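Local structure of exosome complex component Rrp41 (Archaeoglobus fulgidus, 3M7N) at residues 84-89 against 130-135. The protein probably degrades RNA from the 3' end as the catalytic subunit of the archaeal exosome, and may also synthesize heteromeric RNA tails. The protein carries 1 engineered substitution. Numbering follows the deposited sequence.
Sequences FSVEER and LQADAG. With nucleotides of chain L.
Ser85 and Ala132 join two loops of the RNase PH fold, one following strand 74-81 and the other strand 122-129. Ala132 N donates to Ser85 O at 2.8 Å, with an N-H...O angle of 150°. It is the one hydrogen bond between the two segments. One step back, Leu130 O lies close to the plane of the Phe84 ring, 3.2 Å from CE2. With CG between its backbone N and carbonyl carbon (chi1 54°), Phe84 turns its ring edge to this oxygen. Leu130 O also meets Ser85 CB at 3.3 Å. Ala132 CB and Val86 CG1 touch at 3.8 Å, and Met81 packs on both residues. Val86 CG1 in turn lies 3.3 Å from O2 of the cytidine nucleotide C6 of chain L, consistent with these loops lining the RNA-binding site. Leu130 and Gln131 both pair with Lys51 through backbone hydrogen bonds, forming a classic beta bulge where the chain turns a corner. Further out, Lys44 of the exonuclease 2 chain forms salt bridges with Glu87 and Asp133, and its NZ donates a hydrogen bond to Ala132 O. This places the contact at the subunit interface. Within its own loop, Asp133 OD2 accepts a hydrogen bond from Ala134 N at 2.7 Å, the donor standing 36° out of the carboxylate plane.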
loop_
_atom_site.group_PDB
_atom_site.type_symbol
_atom_site.label_atom_id
_atom_site.label_comp_id
_atom_site.label_asym_id
_atom_site.label_seq_id
_atom_site.Cartn_x
_atom_site.Cartn_y
_atom_site.Cartn_z
ATOM N N PHE E 84 -0.868 17.353 20.299
ATOM C CA PHE E 84 -0.828 18.296 21.416
ATOM C C PHE E 84 -1.292 17.671 22.744
ATOM O O PHE E 84 -1.477 18.373 23.730
ATOM C CB PHE E 84 -1.726 19.494 21.101
ATOM C CG PHE E 84 -3.126 19.107 20.740
ATOM C CD1 PHE E 84 -3.579 19.226 19.435
ATOM C CD2 PHE E 84 -3.988 18.596 21.705
ATOM C CE1 PHE E 84 -4.886 18.853 19.091
ATOM C CE2 PHE E 84 -5.301 18.222 21.375
ATOM C CZ PHE E 84 -5.751 18.348 20.072
ATOM N N SER E 85 -1.489 16.358 22.769
ATOM C CA SER E 85 -2.040 15.726 23.952
ATOM C C SER E 85 -0.967 15.455 25.014
ATOM O O SER E 85 -1.287 15.197 26.181
ATOM C CB SER E 85 -2.783 14.448 23.582
ATOM O OG SER E 85 -1.880 13.469 23.119
ATOM N N VAL E 86 0.298 15.543 24.614
ATOM C CA VAL E 86 1.398 15.222 25.513
ATOM C C VAL E 86 2.327 16.402 25.783
ATOM O O VAL E 86 2.228 17.449 25.158
ATOM C CB VAL E 86 2.230 14.028 25.001
ATOM C CG1 VAL E 86 1.438 12.742 25.108
ATOM C CG2 VAL E 86 2.667 14.265 23.576
ATOM N N GLU E 87 3.240 16.212 26.723
ATOM C CA GLU E 87 4.096 17.291 27.195
ATOM C C GLU E 87 4.949 17.871 26.062
ATOM O O GLU E 87 5.085 19.090 25.939
ATOM C CB GLU E 87 4.973 16.798 28.352
ATOM C CG GLU E 87 4.256 16.704 29.726
ATOM C CD GLU E 87 3.378 15.445 29.939
ATOM O OE1 GLU E 87 3.449 14.466 29.151
ATOM O OE2 GLU E 87 2.614 15.443 30.935
ATOM N N GLU E 88 5.515 16.987 25.242
ATOM C CA GLU E 88 6.329 17.385 24.097
ATOM C C GLU E 88 5.602 16.989 22.823
ATOM O O GLU E 88 5.371 15.801 22.595
ATOM C CB GLU E 88 7.685 16.673 24.137
ATOM C CG GLU E 88 8.539 16.955 25.376
ATOM C CD GLU E 88 9.558 18.066 25.150
ATOM O OE1 GLU E 88 9.313 18.942 24.286
ATOM O OE2 GLU E 88 10.606 18.059 25.840
ATOM N N ARG E 89 5.242 17.965 21.993
ATOM C CA ARG E 89 4.434 17.684 20.801
ATOM C C ARG E 89 4.903 16.409 20.113
ATOM O O ARG E 89 6.089 16.242 19.836
ATOM C CB ARG E 89 4.476 18.854 19.818
ATOM C CG ARG E 89 3.478 18.747 18.664
ATOM C CD ARG E 89 4.206 18.731 17.336
ATOM N NE ARG E 89 3.293 18.607 16.212
ATOM C CZ ARG E 89 3.607 18.016 15.067
ATOM N NH1 ARG E 89 2.711 17.944 14.087
ATOM N NH2 ARG E 89 4.813 17.492 14.907
ATOM N N LEU E 130 -7.113 13.472 23.392
ATOM C CA LEU E 130 -6.997 14.913 23.230
ATOM C C LEU E 130 -6.053 15.474 24.272
ATOM O O LEU E 130 -5.372 16.471 24.045
ATOM C CB LEU E 130 -8.375 15.558 23.368
ATOM C CG LEU E 130 -9.342 15.129 22.258
ATOM C CD1 LEU E 130 -10.722 15.739 22.461
ATOM C CD2 LEU E 130 -8.765 15.498 20.869
ATOM N N GLN E 131 -6.029 14.837 25.437
ATOM C CA GLN E 131 -5.101 15.228 26.472
ATOM C C GLN E 131 -4.717 13.985 27.244
ATOM O O GLN E 131 -5.591 13.216 27.681
ATOM C CB GLN E 131 -5.686 16.298 27.404
ATOM C CG GLN E 131 -4.658 16.841 28.411
ATOM C CD GLN E 131 -5.221 17.926 29.320
ATOM O OE1 GLN E 131 -5.404 17.711 30.521
ATOM N NE2 GLN E 131 -5.502 19.094 28.752
ATOM N N ALA E 132 -3.409 13.799 27.403
ATOM C CA ALA E 132 -2.878 12.546 27.895
ATOM C C ALA E 132 -2.355 12.649 29.305
ATOM O O ALA E 132 -1.661 13.596 29.671
ATOM C CB ALA E 132 -1.784 12.044 26.979
ATOM N N ASP E 133 -2.689 11.650 30.099
ATOM C CA ASP E 133 -2.011 11.459 31.365
ATOM C C ASP E 133 -1.870 9.957 31.562
ATOM O O ASP E 133 -2.174 9.188 30.648
ATOM C CB ASP E 133 -2.772 12.124 32.510
ATOM C CG ASP E 133 -1.858 12.532 33.644
ATOM O OD1 ASP E 133 -1.455 13.717 33.708
ATOM O OD2 ASP E 133 -1.522 11.654 34.463
ATOM N N ALA E 134 -1.393 9.536 32.729
ATOM C CA ALA E 134 -1.259 8.114 33.000
ATOM C C ALA E 134 -2.616 7.452 32.810
ATOM O O ALA E 134 -3.640 8.041 33.121
ATOM C CB ALA E 134 -0.729 7.882 34.417
ATOM N N GLY E 135 -2.621 6.235 32.283
ATOM C CA GLY E 135 -3.844 5.482 32.144
ATOM C C GLY E 135 -4.699 5.795 30.925
ATOM O O GLY E 135 -5.835 5.305 30.846
ATOM P P C L 6 2.166 4.119 29.276
ATOM O OP1 C L 6 1.173 3.508 30.192
ATOM O OP2 C L 6 2.608 3.356 28.083
ATOM O "O5'" C L 6 1.641 5.572 28.826
ATOM C "C5'" C L 6 1.174 6.460 29.844
ATOM C "C4'" C L 6 1.425 7.923 29.527
ATOM O "O4'" C L 6 2.784 8.152 29.076
ATOM C "C3'" C L 6 0.618 8.519 28.385
ATOM O "O3'" C L 6 -0.756 8.639 28.749
ATOM C "C2'" C L 6 1.336 9.859 28.282
ATOM O "O2'" C L 6 1.011 10.759 29.333
ATOM C "C1'" C L 6 2.792 9.402 28.402
ATOM N N1 C L 6 3.429 9.275 27.063
ATOM C C2 C L 6 3.916 10.432 26.453
ATOM O O2 C L 6 3.815 11.511 27.050
ATOM N N3 C L 6 4.491 10.338 25.229
ATOM C C4 C L 6 4.584 9.150 24.624
ATOM N N4 C L 6 5.162 9.113 23.413
ATOM C C5 C L 6 4.088 7.957 25.238
ATOM C C6 C L 6 3.520 8.063 26.444
#